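Local coordinates for periplasmic binding protein (Veillonella parvula, PDB 4MO9), which probably captures an iron-siderophore or related metal complex outside the inner membrane and hands it to an ABC-type importer, at residues 159-164 with 172-177; 327-332 with 363-368. All coordinates share one frame; numbering follows the deposited sequence.

Contact 1: 159-164 with 172-177; sequences KSIEAI and ERAAEI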
# COMPACT_ATOMS: atom_id res chain seq x y z
N LYS A 159 -8.07 5.65 12.73
CA LYS A 159 -8.26 7.08 12.90
C LYS A 159 -8.21 7.75 11.53
O LYS A 159 -8.94 8.69 11.26
CB LYS A 159 -7.21 7.65 13.86
CG LYS A 159 -7.58 8.96 14.53
CD LYS A 159 -8.55 8.75 15.70
CE LYS A 159 -8.90 10.09 16.37
NZ LYS A 159 -9.85 10.00 17.54
N SER A 160 -7.36 7.24 10.64
CA SER A 160 -7.25 7.78 9.29
C SER A 160 -8.54 7.60 8.51
O SER A 160 -9.06 8.56 7.92
CB SER A 160 -6.08 7.14 8.55
OG SER A 160 -4.87 7.42 9.26
N ILE A 161 -9.06 6.37 8.52
CA ILE A 161 -10.34 6.07 7.88
C ILE A 161 -11.44 6.95 8.46
O ILE A 161 -12.27 7.52 7.74
CB ILE A 161 -10.71 4.59 8.07
CG1 ILE A 161 -9.71 3.70 7.30
CG2 ILE A 161 -12.15 4.30 7.61
CD1 ILE A 161 -9.81 2.21 7.65
N GLU A 162 -11.47 7.06 9.78
CA GLU A 162 -12.51 7.82 10.47
C GLU A 162 -12.43 9.31 10.10
O GLU A 162 -13.47 9.94 9.84
CB GLU A 162 -12.37 7.56 11.97
CG GLU A 162 -13.09 8.51 12.92
CD GLU A 162 -12.62 8.30 14.35
OE1 GLU A 162 -12.38 9.30 15.06
OE2 GLU A 162 -12.47 7.12 14.75
N ALA A 163 -11.21 9.85 10.04
CA ALA A 163 -11.04 11.28 9.73
C ALA A 163 -11.47 11.63 8.29
O ALA A 163 -12.14 12.65 8.06
CB ALA A 163 -9.60 11.72 9.99
N ILE A 164 -11.10 10.78 7.34
CA ILE A 164 -11.45 11.00 5.94
C ILE A 164 -12.96 10.87 5.77
O ILE A 164 -13.59 11.70 5.09
CB ILE A 164 -10.73 10.01 5.00
CG1 ILE A 164 -9.21 10.20 5.10
CG2 ILE A 164 -11.19 10.22 3.56
CD1 ILE A 164 -8.39 9.19 4.30
N GLU A 172 -20.81 6.74 8.58
CA GLU A 172 -21.30 5.36 8.69
C GLU A 172 -20.51 4.41 7.80
O GLU A 172 -20.09 3.33 8.23
CB GLU A 172 -22.80 5.27 8.40
CG GLU A 172 -23.69 5.88 9.48
CD GLU A 172 -25.17 5.63 9.22
OE1 GLU A 172 -25.56 5.48 8.03
OE2 GLU A 172 -25.95 5.57 10.20
N ARG A 173 -20.28 4.82 6.55
CA ARG A 173 -19.53 3.97 5.61
C ARG A 173 -18.07 3.84 6.05
O ARG A 173 -17.45 2.78 5.89
CB ARG A 173 -19.61 4.55 4.20
CG ARG A 173 -18.90 3.73 3.14
CD ARG A 173 -19.73 3.73 1.88
NE ARG A 173 -19.00 3.21 0.72
CZ ARG A 173 -19.57 2.48 -0.23
NH1 ARG A 173 -20.86 2.17 -0.14
NH2 ARG A 173 -18.84 2.06 -1.26
N ALA A 174 -17.53 4.92 6.59
CA ALA A 174 -16.20 4.88 7.17
C ALA A 174 -16.16 3.82 8.28
O ALA A 174 -15.20 3.06 8.38
CB ALA A 174 -15.80 6.26 7.72
N ALA A 175 -17.21 3.78 9.12
CA ALA A 175 -17.31 2.74 10.16
C ALA A 175 -17.30 1.31 9.58
O ALA A 175 -16.67 0.41 10.15
CB ALA A 175 -18.55 2.98 11.05
N GLU A 176 -17.98 1.10 8.46
CA GLU A 176 -17.97 -0.22 7.83
C GLU A 176 -16.57 -0.58 7.36
O GLU A 176 -16.13 -1.72 7.49
CB GLU A 176 -18.89 -0.25 6.61
CG GLU A 176 -20.34 0.08 6.89
CD GLU A 176 -21.10 0.31 5.60
OE1 GLU A 176 -20.72 -0.31 4.58
OE2 GLU A 176 -22.06 1.12 5.60
N ILE A 177 -15.88 0.39 6.77
CA ILE A 177 -14.54 0.14 6.23
C ILE A 177 -13.57 -0.15 7.36
O ILE A 177 -12.74 -1.07 7.26
CB ILE A 177 -14.05 1.32 5.37
CG1 ILE A 177 -14.94 1.45 4.12
CG2 ILE A 177 -12.60 1.15 4.96
CD1 ILE A 177 -14.72 2.78 3.34
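I161 of helix 154-168 packs on A174 and I177 of helix 171-194 in a small, buried helix-to-helix contact in which aliphatic side chains meet each other and backbone carbonyls. The two helices follow each other in the chain after a very short turn, on the lobe built round the parallel sheet that ends in strand 143-147. I161 does nearly all the work for its helix. Its CG1 lies anti to the carbonyl carbon (chi1 -67°), an arrangement in which CG2 sits against A174 and grazes I177, while the CD1 tip goes to I177. The CG2 methyl rests against the backbone of A174, 3.4 Å from its O, and lies 4.1 Å from the CB of the same alanine. In return, A174 CB sits 3.7 Å from the carbonyl oxygen of I161, so each residue places a methyl against the other's backbone carbonyl. Further along, I161 CD1 reaches I177 CG2 at 4.0 Å, and the two isoleucines cross at a slant; I177 meets it with its CG2 branch. The charged residues stay off this seam: K159 NZ and E162 OE1 form a long salt bridge of 3.6 Å within their own helix. Beyond the pair, I177 also touches A57 and L58 of helix 52-59 and F351 and F355 of helix 344-355, while R173 hydrogen-bonds through NE to the carbonyl oxygen of A57. Y149 packs against I161, just beyond strand 143-147. With aliphatic carbons and two backbone carbonyls meeting here, the contact has no directional bond to set its geometry: shape and exclusion of water do the holding, and the small side chain of A174 lets I161 come right down onto the helix backbone.

Contact 2: 327-332 with 363-368; sequences FEYLAK and IWFMHM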
# COMPACT_ATOMS: atom_id res chain seq x y z
N PHE A 327 -1.55 -8.28 5.61
CA PHE A 327 -1.40 -8.88 6.94
C PHE A 327 -1.80 -10.35 6.87
O PHE A 327 -1.09 -11.22 7.39
CB PHE A 327 -2.27 -8.15 7.98
CG PHE A 327 -1.65 -6.89 8.54
CD1 PHE A 327 -1.80 -5.67 7.89
CD2 PHE A 327 -0.96 -6.92 9.75
CE1 PHE A 327 -1.25 -4.50 8.42
CE2 PHE A 327 -0.40 -5.74 10.30
CZ PHE A 327 -0.56 -4.53 9.63
N GLU A 328 -2.93 -10.63 6.23
CA GLU A 328 -3.41 -12.01 6.09
C GLU A 328 -2.48 -12.87 5.23
O GLU A 328 -2.19 -14.01 5.58
CB GLU A 328 -4.82 -12.01 5.48
CG GLU A 328 -5.90 -11.44 6.41
CD GLU A 328 -7.28 -11.61 5.81
OE1 GLU A 328 -7.39 -11.58 4.55
OE2 GLU A 328 -8.26 -11.79 6.57
N TYR A 329 -2.01 -12.31 4.12
CA TYR A 329 -1.13 -13.07 3.22
C TYR A 329 0.18 -13.45 3.90
O TYR A 329 0.67 -14.57 3.74
CB TYR A 329 -0.82 -12.26 1.96
CG TYR A 329 -0.03 -13.05 0.94
CD1 TYR A 329 1.30 -12.76 0.66
CD2 TYR A 329 -0.63 -14.10 0.25
CE1 TYR A 329 2.01 -13.49 -0.29
CE2 TYR A 329 0.08 -14.84 -0.70
CZ TYR A 329 1.39 -14.53 -0.96
OH TYR A 329 2.09 -15.27 -1.90
N LEU A 330 0.76 -12.53 4.65
CA LEU A 330 2.03 -12.81 5.31
C LEU A 330 1.85 -13.88 6.39
O LEU A 330 2.61 -14.83 6.46
CB LEU A 330 2.64 -11.54 5.90
CG LEU A 330 3.17 -10.51 4.91
CD1 LEU A 330 3.47 -9.21 5.64
CD2 LEU A 330 4.43 -11.04 4.22
N ALA A 331 0.82 -13.72 7.22
CA ALA A 331 0.58 -14.67 8.32
C ALA A 331 0.22 -16.06 7.82
O ALA A 331 0.70 -17.09 8.35
CB ALA A 331 -0.51 -14.14 9.24
N LYS A 332 -0.61 -16.11 6.79
CA LYS A 332 -0.99 -17.39 6.17
C LYS A 332 0.19 -18.05 5.46
O LYS A 332 0.29 -19.29 5.41
CB LYS A 332 -2.17 -17.18 5.20
CG LYS A 332 -2.69 -18.43 4.49
CD LYS A 332 -3.88 -18.05 3.59
CE LYS A 332 -4.57 -19.26 2.98
NZ LYS A 332 -5.44 -19.99 3.93
N ILE A 363 -3.70 -9.99 -10.80
CA ILE A 363 -3.04 -10.97 -9.94
C ILE A 363 -2.22 -10.24 -8.88
O ILE A 363 -1.39 -9.38 -9.22
CB ILE A 363 -2.08 -11.87 -10.76
CG1 ILE A 363 -2.80 -12.47 -11.98
CG2 ILE A 363 -1.46 -12.95 -9.87
CD1 ILE A 363 -3.73 -13.61 -11.65
N TRP A 364 -2.42 -10.58 -7.61
CA TRP A 364 -1.90 -9.77 -6.51
C TRP A 364 -1.06 -10.57 -5.53
O TRP A 364 -0.31 -10.01 -4.73
CB TRP A 364 -3.08 -9.09 -5.78
CG TRP A 364 -3.88 -8.27 -6.73
CD1 TRP A 364 -4.92 -8.70 -7.51
CD2 TRP A 364 -3.66 -6.89 -7.06
NE1 TRP A 364 -5.38 -7.65 -8.29
CE2 TRP A 364 -4.62 -6.54 -8.04
CE3 TRP A 364 -2.75 -5.93 -6.63
CZ2 TRP A 364 -4.69 -5.25 -8.58
CZ3 TRP A 364 -2.82 -4.65 -7.17
CH2 TRP A 364 -3.78 -4.32 -8.13
N PHE A 365 -1.18 -11.90 -5.62
CA PHE A 365 -0.45 -12.81 -4.76
C PHE A 365 -0.06 -14.02 -5.58
O PHE A 365 -0.72 -14.34 -6.58
CB PHE A 365 -1.32 -13.25 -3.58
CG PHE A 365 -1.78 -12.11 -2.70
CD1 PHE A 365 -0.88 -11.45 -1.87
CD2 PHE A 365 -3.11 -11.71 -2.70
CE1 PHE A 365 -1.30 -10.39 -1.06
CE2 PHE A 365 -3.54 -10.67 -1.88
CZ PHE A 365 -2.63 -10.01 -1.06
N MSE A 366 1.00 -14.71 -5.17
CA MSE A 366 1.50 -15.79 -6.00
C MSE A 366 2.38 -16.74 -5.23
O MSE A 366 3.22 -16.33 -4.43
CB MSE A 366 2.27 -15.22 -7.19
CG MSE A 366 3.26 -16.18 -7.79
SE MSE A 366 2.90 -16.41 -9.65
CE MSE A 366 1.09 -17.14 -9.46
N HIS A 367 2.18 -18.03 -5.49
CA HIS A 367 3.00 -19.08 -4.92
C HIS A 367 3.62 -19.80 -6.11
O HIS A 367 2.90 -20.30 -6.98
CB HIS A 367 2.13 -20.03 -4.11
CG HIS A 367 2.91 -21.11 -3.42
ND1 HIS A 367 4.23 -20.96 -3.06
CD2 HIS A 367 2.55 -22.36 -3.05
CE1 HIS A 367 4.65 -22.07 -2.48
NE2 HIS A 367 3.66 -22.93 -2.46
N MSE A 368 4.95 -19.84 -6.16
CA MSE A 368 5.62 -20.43 -7.31
C MSE A 368 5.36 -21.94 -7.34
O MSE A 368 5.44 -22.61 -6.31
CB MSE A 368 7.12 -20.16 -7.25
CG MSE A 368 7.90 -20.75 -8.42
SE MSE A 368 9.79 -20.65 -8.04
CE MSE A 368 9.88 -22.17 -6.80
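Y329, on helix 324-334, carries this contact alone for its segment, laying its ring against F365 and its hydroxyl beside the backbone of M366. Going along the helix, F327 comes first and turns to Y181 and V185 of helix 171-194, and E328 follows with OE1 hydrogen-bonded to T347. Then comes Y329, whose CG is anti to the backbone N (chi1 -174°), an extension that carries the ring out from the helix to strand 365-367. F365 lies over one face of it in an offset stack, ring centres 4.4 Å apart and planes tilted by 28°. F365 CD1 sits above the middle of the tyrosine ring and comes within 3.3 Å of Y329 CG, while F365 CE1 runs back alongside the tyrosine stem, 3.6 Å from Y329 CB. The two side chains thus run past each other in opposite directions, and F365 CB in turn lies 3.6 Å from Y329 CE2. At the far end of the ring, M366 N donates a weak hydrogen bond to Y329 OH (3.5 Å, 148°), and M366 O is 3.0 Å from the same hydroxyl. With an alanine here the stacked ring and the hydroxyl are gone, and F365 would probably be left loose over a gap between helix and strand, the M366 amide losing its weak bond. The helix lies between helix 171-194 and the mixed sheet, where Y329 also touches Y311 and A313 of strand 310-313. Strand 365-367 runs antiparallel to that strand at the sheet's edge; the selenomethionine M366 starts away from the helix of Y329, and its side chain packs on helix 282-295.

How the contacts relate
From the N terminus, the chain first builds the lobe with the parallel sheet, and contact 1 closes there over the seven residues between its segments, mostly helix, with a short turn joining helices 154-168 and 171-194. The long second helix then carries the chain to the other lobe, with its mixed sheet, an interlobe helix as in TroA-like binding proteins. Contact 2 closes later, over a thirty-residue excursion that includes helix 344-355, and joins helix 324-334 to the last strand. The two are in series, neither nested nor crossed, with centres about 26 Å apart. Helix 171-194 serves both: one end enters contact 1, and further along it backs the helix of contact 2.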